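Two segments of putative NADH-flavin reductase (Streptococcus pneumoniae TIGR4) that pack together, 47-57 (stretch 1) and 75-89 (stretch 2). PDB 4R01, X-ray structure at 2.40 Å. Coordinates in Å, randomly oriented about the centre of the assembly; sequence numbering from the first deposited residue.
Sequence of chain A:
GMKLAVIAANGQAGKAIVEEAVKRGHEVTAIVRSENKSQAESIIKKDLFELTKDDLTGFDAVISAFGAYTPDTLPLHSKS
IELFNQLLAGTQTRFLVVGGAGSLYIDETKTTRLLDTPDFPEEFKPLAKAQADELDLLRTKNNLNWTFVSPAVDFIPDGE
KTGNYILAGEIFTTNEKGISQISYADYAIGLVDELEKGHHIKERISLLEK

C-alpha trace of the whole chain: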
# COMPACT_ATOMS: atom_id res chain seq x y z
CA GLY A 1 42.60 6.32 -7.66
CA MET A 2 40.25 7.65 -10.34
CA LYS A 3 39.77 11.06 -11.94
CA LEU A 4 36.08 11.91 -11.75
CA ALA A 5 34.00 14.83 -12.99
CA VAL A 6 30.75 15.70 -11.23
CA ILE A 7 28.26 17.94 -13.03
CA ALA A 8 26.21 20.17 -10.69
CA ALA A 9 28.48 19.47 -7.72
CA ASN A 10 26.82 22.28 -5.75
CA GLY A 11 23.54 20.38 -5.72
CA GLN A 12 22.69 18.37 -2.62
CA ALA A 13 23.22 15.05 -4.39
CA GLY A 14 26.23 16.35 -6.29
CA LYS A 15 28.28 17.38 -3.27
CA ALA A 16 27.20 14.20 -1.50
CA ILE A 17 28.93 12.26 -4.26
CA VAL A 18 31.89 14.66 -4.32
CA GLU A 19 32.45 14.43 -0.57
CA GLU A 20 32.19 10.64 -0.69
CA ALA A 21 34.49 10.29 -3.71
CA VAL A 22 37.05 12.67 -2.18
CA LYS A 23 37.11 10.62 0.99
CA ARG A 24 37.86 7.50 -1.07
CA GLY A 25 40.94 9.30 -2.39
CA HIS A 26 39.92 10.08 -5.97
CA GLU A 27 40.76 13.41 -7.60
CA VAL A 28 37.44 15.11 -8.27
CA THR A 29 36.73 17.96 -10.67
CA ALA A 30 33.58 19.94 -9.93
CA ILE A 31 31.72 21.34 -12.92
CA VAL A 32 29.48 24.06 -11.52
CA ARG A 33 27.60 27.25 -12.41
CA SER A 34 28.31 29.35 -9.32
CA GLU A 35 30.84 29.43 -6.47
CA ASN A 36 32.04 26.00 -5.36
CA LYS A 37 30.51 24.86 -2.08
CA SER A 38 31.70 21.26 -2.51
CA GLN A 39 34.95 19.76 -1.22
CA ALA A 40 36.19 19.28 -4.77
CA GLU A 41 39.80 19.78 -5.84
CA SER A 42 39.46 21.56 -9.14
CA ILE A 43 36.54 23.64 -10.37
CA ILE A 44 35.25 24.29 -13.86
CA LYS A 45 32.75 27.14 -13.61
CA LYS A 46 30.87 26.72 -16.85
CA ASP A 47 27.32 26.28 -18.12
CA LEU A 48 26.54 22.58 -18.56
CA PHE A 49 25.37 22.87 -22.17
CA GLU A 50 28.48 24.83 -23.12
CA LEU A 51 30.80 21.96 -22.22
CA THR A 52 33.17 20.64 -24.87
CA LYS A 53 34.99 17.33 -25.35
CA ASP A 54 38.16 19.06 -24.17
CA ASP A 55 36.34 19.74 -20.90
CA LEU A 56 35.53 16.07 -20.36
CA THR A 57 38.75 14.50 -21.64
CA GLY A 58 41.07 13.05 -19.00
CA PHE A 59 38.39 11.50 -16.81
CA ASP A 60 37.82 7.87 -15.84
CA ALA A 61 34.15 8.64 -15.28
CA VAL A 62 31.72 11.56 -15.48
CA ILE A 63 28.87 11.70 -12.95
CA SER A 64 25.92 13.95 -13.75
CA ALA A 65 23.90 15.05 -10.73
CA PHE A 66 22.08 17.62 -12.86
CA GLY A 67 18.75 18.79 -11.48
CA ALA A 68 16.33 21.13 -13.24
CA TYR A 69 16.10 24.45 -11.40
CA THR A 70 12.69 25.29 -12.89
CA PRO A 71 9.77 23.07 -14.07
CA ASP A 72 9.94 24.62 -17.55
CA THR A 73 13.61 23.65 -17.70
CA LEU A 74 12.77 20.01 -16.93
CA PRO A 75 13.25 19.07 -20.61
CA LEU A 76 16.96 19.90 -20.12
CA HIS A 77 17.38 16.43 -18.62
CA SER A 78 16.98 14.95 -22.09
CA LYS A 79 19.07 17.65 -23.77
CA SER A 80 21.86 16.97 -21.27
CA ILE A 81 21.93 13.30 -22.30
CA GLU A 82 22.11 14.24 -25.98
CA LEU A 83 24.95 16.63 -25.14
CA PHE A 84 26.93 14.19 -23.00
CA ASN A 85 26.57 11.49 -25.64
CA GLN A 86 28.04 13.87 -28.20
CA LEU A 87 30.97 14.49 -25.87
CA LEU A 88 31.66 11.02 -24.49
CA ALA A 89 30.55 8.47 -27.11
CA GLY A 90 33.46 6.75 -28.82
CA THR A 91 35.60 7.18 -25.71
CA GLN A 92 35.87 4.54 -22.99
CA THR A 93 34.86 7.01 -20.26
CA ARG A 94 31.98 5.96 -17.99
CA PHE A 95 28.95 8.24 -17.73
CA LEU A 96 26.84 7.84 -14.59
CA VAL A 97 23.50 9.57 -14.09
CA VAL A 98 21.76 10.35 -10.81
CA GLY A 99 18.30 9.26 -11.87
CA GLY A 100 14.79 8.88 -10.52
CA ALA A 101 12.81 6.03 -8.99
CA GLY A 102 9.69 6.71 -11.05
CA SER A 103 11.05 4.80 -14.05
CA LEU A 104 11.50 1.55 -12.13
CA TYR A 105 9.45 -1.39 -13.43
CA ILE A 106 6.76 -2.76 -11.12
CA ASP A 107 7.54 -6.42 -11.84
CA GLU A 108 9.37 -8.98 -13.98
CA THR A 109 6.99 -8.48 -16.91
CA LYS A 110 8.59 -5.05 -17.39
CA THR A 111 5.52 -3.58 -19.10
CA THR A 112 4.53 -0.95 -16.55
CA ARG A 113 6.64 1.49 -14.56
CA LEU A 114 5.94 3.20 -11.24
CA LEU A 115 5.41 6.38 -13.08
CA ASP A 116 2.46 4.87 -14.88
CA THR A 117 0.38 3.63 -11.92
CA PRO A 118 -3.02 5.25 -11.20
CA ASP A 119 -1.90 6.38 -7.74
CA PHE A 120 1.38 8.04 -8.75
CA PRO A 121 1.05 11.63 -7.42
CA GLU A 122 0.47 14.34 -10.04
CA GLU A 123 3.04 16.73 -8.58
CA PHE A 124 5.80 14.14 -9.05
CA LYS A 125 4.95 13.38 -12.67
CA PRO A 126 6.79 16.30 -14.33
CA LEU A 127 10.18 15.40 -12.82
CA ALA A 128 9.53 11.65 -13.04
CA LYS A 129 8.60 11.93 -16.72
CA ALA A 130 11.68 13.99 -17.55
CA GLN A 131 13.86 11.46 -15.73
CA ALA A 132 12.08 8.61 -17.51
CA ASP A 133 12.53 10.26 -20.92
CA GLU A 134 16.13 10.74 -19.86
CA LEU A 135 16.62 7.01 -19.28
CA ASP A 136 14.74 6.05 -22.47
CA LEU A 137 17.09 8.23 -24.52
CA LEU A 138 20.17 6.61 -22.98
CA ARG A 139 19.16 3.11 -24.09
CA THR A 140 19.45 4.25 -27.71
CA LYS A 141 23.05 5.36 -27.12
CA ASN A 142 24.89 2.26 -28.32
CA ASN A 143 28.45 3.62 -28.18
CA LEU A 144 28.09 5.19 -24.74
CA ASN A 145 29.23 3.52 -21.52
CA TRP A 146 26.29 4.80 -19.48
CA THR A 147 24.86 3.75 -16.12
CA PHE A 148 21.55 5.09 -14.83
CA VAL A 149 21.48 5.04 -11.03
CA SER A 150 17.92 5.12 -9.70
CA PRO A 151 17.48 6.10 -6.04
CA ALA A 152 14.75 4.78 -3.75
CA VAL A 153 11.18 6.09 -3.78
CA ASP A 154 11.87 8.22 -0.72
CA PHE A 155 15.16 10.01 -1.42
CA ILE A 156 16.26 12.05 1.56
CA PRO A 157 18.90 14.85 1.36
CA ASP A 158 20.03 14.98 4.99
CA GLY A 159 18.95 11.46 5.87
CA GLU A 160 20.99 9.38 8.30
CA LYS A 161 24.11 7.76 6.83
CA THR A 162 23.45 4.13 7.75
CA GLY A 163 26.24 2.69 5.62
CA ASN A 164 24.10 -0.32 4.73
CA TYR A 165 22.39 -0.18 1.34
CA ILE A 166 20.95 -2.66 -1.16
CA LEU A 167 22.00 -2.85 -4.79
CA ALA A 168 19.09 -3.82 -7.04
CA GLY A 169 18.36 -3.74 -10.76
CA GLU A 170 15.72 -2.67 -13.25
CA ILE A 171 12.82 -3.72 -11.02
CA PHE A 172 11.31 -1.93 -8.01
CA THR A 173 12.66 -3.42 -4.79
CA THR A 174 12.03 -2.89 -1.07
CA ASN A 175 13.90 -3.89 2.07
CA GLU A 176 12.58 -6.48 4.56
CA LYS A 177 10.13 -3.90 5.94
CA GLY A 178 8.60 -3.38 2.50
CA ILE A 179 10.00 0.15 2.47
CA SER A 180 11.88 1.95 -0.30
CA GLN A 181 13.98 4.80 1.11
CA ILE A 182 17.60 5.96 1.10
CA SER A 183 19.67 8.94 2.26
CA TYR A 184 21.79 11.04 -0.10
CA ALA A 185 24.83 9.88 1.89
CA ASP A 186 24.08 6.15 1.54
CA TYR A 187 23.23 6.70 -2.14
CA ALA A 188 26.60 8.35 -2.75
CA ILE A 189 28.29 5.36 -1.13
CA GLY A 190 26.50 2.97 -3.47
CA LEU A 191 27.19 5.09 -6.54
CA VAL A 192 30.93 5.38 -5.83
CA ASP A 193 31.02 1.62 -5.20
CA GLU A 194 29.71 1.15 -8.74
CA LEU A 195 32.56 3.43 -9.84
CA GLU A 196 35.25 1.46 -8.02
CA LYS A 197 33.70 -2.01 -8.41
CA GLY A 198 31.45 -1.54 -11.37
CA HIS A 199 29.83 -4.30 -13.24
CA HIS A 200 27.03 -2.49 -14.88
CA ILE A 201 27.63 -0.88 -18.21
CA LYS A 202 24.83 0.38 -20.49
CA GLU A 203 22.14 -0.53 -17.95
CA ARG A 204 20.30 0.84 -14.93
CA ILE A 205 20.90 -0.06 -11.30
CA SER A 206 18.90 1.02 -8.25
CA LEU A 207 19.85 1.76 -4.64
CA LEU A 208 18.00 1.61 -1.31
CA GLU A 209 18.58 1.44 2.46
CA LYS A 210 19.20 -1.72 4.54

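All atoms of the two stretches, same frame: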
# COMPACT_ATOMS: atom_id res chain seq x y z
N ASP A 47 28.68 26.76 -17.90
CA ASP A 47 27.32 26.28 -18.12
C ASP A 47 27.39 24.88 -18.70
O ASP A 47 28.18 24.61 -19.61
CB ASP A 47 26.54 27.21 -19.04
CG ASP A 47 25.08 26.80 -19.18
OD1 ASP A 47 24.28 27.13 -18.28
OD2 ASP A 47 24.74 26.14 -20.18
N LEU A 48 26.56 23.99 -18.17
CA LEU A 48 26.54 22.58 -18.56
C LEU A 48 26.50 22.38 -20.08
O LEU A 48 27.29 21.62 -20.63
CB LEU A 48 25.34 21.88 -17.92
CG LEU A 48 25.10 20.44 -18.38
CD1 LEU A 48 26.30 19.59 -18.06
CD2 LEU A 48 23.85 19.88 -17.73
N PHE A 49 25.59 23.07 -20.74
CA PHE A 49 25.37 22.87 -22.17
C PHE A 49 26.37 23.63 -23.03
O PHE A 49 26.21 23.72 -24.25
CB PHE A 49 23.94 23.25 -22.54
CG PHE A 49 22.90 22.45 -21.82
CD1 PHE A 49 22.49 21.22 -22.31
CD2 PHE A 49 22.33 22.92 -20.65
CE1 PHE A 49 21.54 20.48 -21.65
CE2 PHE A 49 21.38 22.18 -19.98
CZ PHE A 49 20.98 20.95 -20.48
N GLU A 50 27.40 24.18 -22.40
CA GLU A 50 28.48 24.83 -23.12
C GLU A 50 29.76 24.03 -22.99
O GLU A 50 30.83 24.46 -23.44
CB GLU A 50 28.68 26.26 -22.61
CG GLU A 50 27.84 27.30 -23.34
CD GLU A 50 27.52 28.51 -22.49
OE1 GLU A 50 28.19 28.69 -21.44
OE2 GLU A 50 26.61 29.28 -22.86
N LEU A 51 29.66 22.86 -22.37
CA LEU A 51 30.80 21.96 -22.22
C LEU A 51 31.28 21.43 -23.57
O LEU A 51 30.48 21.21 -24.48
CB LEU A 51 30.45 20.80 -21.30
CG LEU A 51 30.31 21.08 -19.80
CD1 LEU A 51 29.78 19.85 -19.09
CD2 LEU A 51 31.65 21.51 -19.20
N THR A 52 32.58 21.21 -23.67
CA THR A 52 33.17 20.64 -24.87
C THR A 52 33.83 19.30 -24.55
O THR A 52 33.93 18.93 -23.38
CB THR A 52 34.23 21.59 -25.49
OG1 THR A 52 35.40 21.59 -24.66
CG2 THR A 52 33.67 23.00 -25.60
N LYS A 53 34.28 18.59 -25.57
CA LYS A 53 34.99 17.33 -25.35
C LYS A 53 36.27 17.58 -24.56
O LYS A 53 36.64 16.79 -23.70
CB LYS A 53 35.31 16.64 -26.68
CG LYS A 53 34.11 16.44 -27.57
CD LYS A 53 34.46 15.61 -28.79
CE LYS A 53 33.27 15.49 -29.74
NZ LYS A 53 33.54 14.56 -30.86
N ASP A 54 36.93 18.70 -24.86
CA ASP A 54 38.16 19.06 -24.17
C ASP A 54 37.94 19.33 -22.68
O ASP A 54 38.88 19.30 -21.89
CB ASP A 54 38.81 20.27 -24.84
CG ASP A 54 39.43 19.93 -26.18
OD1 ASP A 54 39.72 18.74 -26.42
OD2 ASP A 54 39.63 20.86 -27.00
N ASP A 55 36.69 19.59 -22.30
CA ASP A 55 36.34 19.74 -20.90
C ASP A 55 36.21 18.39 -20.20
O ASP A 55 36.47 18.27 -19.01
CB ASP A 55 35.04 20.53 -20.74
CG ASP A 55 35.17 21.97 -21.20
OD1 ASP A 55 36.27 22.55 -21.04
OD2 ASP A 55 34.17 22.52 -21.71
N LEU A 56 35.81 17.37 -20.95
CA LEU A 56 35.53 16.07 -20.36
C LEU A 56 36.59 15.01 -20.67
O LEU A 56 36.46 13.87 -20.24
CB LEU A 56 34.16 15.56 -20.81
CG LEU A 56 32.97 16.39 -20.33
CD1 LEU A 56 31.66 15.64 -20.57
CD2 LEU A 56 33.12 16.75 -18.86
N THR A 57 37.62 15.40 -21.41
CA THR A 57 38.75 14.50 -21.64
C THR A 57 39.60 14.41 -20.38
O THR A 57 39.69 15.36 -19.60
CB THR A 57 39.64 14.96 -22.81
OG1 THR A 57 39.93 16.36 -22.67
CG2 THR A 57 38.94 14.72 -24.14
N PRO A 75 12.77 19.76 -19.41
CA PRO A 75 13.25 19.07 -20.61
C PRO A 75 14.77 19.07 -20.80
O PRO A 75 15.26 18.36 -21.68
CB PRO A 75 12.58 19.84 -21.75
CG PRO A 75 11.33 20.35 -21.16
CD PRO A 75 11.68 20.70 -19.74
N LEU A 76 15.50 19.84 -20.00
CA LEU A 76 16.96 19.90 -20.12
C LEU A 76 17.62 18.59 -19.70
O LEU A 76 18.79 18.36 -20.01
CB LEU A 76 17.52 21.06 -19.30
CG LEU A 76 17.21 22.46 -19.85
CD1 LEU A 76 17.80 23.52 -18.93
CD2 LEU A 76 17.75 22.60 -21.26
N HIS A 77 16.89 17.75 -18.99
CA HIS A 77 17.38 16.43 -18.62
C HIS A 77 17.70 15.62 -19.87
O HIS A 77 18.74 14.96 -19.95
CB HIS A 77 16.37 15.68 -17.75
CG HIS A 77 16.38 16.09 -16.31
ND1 HIS A 77 15.54 17.06 -15.81
CD2 HIS A 77 17.14 15.67 -15.27
CE1 HIS A 77 15.77 17.22 -14.52
NE2 HIS A 77 16.74 16.39 -14.16
N SER A 78 16.79 15.67 -20.84
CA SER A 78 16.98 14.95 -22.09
C SER A 78 18.09 15.60 -22.92
O SER A 78 18.94 14.90 -23.48
CB SER A 78 15.68 14.91 -22.90
OG SER A 78 14.71 14.12 -22.24
N LYS A 79 18.08 16.93 -22.98
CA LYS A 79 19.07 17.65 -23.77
C LYS A 79 20.47 17.41 -23.22
O LYS A 79 21.44 17.38 -23.98
CB LYS A 79 18.76 19.14 -23.80
CG LYS A 79 19.50 19.90 -24.89
CD LYS A 79 19.36 21.41 -24.72
CE LYS A 79 20.10 22.16 -25.82
NZ LYS A 79 20.38 23.58 -25.45
N SER A 80 20.57 17.22 -21.91
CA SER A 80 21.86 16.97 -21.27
C SER A 80 22.42 15.62 -21.72
O SER A 80 23.61 15.50 -22.00
CB SER A 80 21.74 17.00 -19.74
OG SER A 80 20.94 15.93 -19.26
N ILE A 81 21.55 14.62 -21.81
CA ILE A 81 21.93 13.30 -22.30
C ILE A 81 22.47 13.38 -23.73
O ILE A 81 23.53 12.84 -24.03
CB ILE A 81 20.75 12.32 -22.27
CG1 ILE A 81 20.27 12.13 -20.84
CG2 ILE A 81 21.15 10.99 -22.89
CD1 ILE A 81 21.32 11.60 -19.89
N GLU A 82 21.72 14.06 -24.59
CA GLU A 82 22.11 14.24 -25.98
C GLU A 82 23.47 14.93 -26.07
O GLU A 82 24.30 14.57 -26.90
CB GLU A 82 21.06 15.05 -26.74
CG GLU A 82 20.93 14.69 -28.21
CD GLU A 82 20.19 13.38 -28.42
OE1 GLU A 82 19.00 13.31 -28.03
OE2 GLU A 82 20.79 12.44 -28.97
N LEU A 83 23.69 15.90 -25.20
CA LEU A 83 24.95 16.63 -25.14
C LEU A 83 26.10 15.74 -24.68
O LEU A 83 27.16 15.69 -25.31
CB LEU A 83 24.83 17.83 -24.21
CG LEU A 83 26.17 18.46 -23.81
CD1 LEU A 83 26.79 19.23 -24.97
CD2 LEU A 83 26.01 19.34 -22.60
N PHE A 84 25.89 15.04 -23.57
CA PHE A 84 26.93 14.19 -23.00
C PHE A 84 27.31 13.06 -23.94
O PHE A 84 28.48 12.70 -24.04
CB PHE A 84 26.48 13.63 -21.65
CG PHE A 84 26.72 14.56 -20.51
CD1 PHE A 84 28.01 14.93 -20.16
CD2 PHE A 84 25.66 15.07 -19.77
CE1 PHE A 84 28.23 15.79 -19.10
CE2 PHE A 84 25.88 15.93 -18.72
CZ PHE A 84 27.17 16.29 -18.38
N ASN A 85 26.32 12.52 -24.64
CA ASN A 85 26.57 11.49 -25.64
C ASN A 85 27.50 12.01 -26.73
O ASN A 85 28.45 11.34 -27.12
CB ASN A 85 25.26 11.00 -26.25
CG ASN A 85 25.48 9.91 -27.29
OD1 ASN A 85 25.86 8.79 -26.95
ND2 ASN A 85 25.21 10.24 -28.55
N GLN A 86 27.22 13.21 -27.20
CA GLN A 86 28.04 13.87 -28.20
C GLN A 86 29.46 14.04 -27.74
O GLN A 86 30.34 14.00 -28.53
CB GLN A 86 27.49 15.25 -28.52
CG GLN A 86 26.40 15.28 -29.56
CD GLN A 86 25.45 16.45 -29.39
OE1 GLN A 86 25.70 17.37 -28.61
NE2 GLN A 86 24.35 16.42 -30.11
N LEU A 87 29.66 14.20 -26.44
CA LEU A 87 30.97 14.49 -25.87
C LEU A 87 31.74 13.22 -25.49
O LEU A 87 32.97 13.19 -25.57
CB LEU A 87 30.83 15.38 -24.64
CG LEU A 87 30.20 16.76 -24.85
CD1 LEU A 87 30.19 17.55 -23.55
CD2 LEU A 87 30.95 17.52 -25.93
N LEU A 88 31.02 12.18 -25.09
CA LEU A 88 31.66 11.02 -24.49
C LEU A 88 31.61 9.74 -25.34
O LEU A 88 32.43 8.85 -25.15
CB LEU A 88 31.04 10.73 -23.12
CG LEU A 88 31.21 11.83 -22.07
CD1 LEU A 88 30.66 11.37 -20.73
CD2 LEU A 88 32.67 12.25 -21.95
N ALA A 89 30.65 9.65 -26.26
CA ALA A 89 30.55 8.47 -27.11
C ALA A 89 31.81 8.29 -27.95
O ALA A 89 32.39 9.27 -28.43
CB ALA A 89 29.32 8.55 -28.01

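No hydrogen bond crosses between the two stretches, although 667 Å² of surface is buried; side chains, chiefly leucine and phenylalanine, hold them together. Phe49 contributes the largest share, 130 Å². Its CA-to-CB bond runs sideways, yet with chi1 at -60° (m) the ring reaches the helix and meets backbone edge-on: Phe49 CZ lies 3.4 Å from Leu76 O and Phe49 CE1 3.4 Å from Ser80 N. Ser80 N already donates to Leu76 O within the helix (2.8 Å), so the ring packs against a satisfied helical turn.

The CA-to-CB bond of Leu83 points toward stretch 1, and its CD2 lies 3.3 Å from Leu48 O and 3.6 Å from Phe49 CA. The ring of Phe84 receives Leu48 CD1 at 3.4 Å from CZ and, at its edge, Leu56 CD1 at 3.7 Å from CE1; buried Leu48 and Leu56 suit these places because their branched, uncharged ends leave no polar group unpaired. Leu56 CD1 also lies 3.8 Å from both Leu87 CD1 and Leu88 CD2, so one methyl touches three side chains.

Leu87 covers the backbone near Lys53, where the CA atoms of these two residues are 4.9 Å apart; Leu87 CD2 is 3.5 Å from Lys53 N. Lys53 is exposed, which suits a charged amine; its extended aliphatic chain brings Lys53 CE within 3.5 Å of Gln86 O. Nearby, Thr52 N donates to Asp55 OD2 (2.8 Å), bracing the turn that presents Leu56.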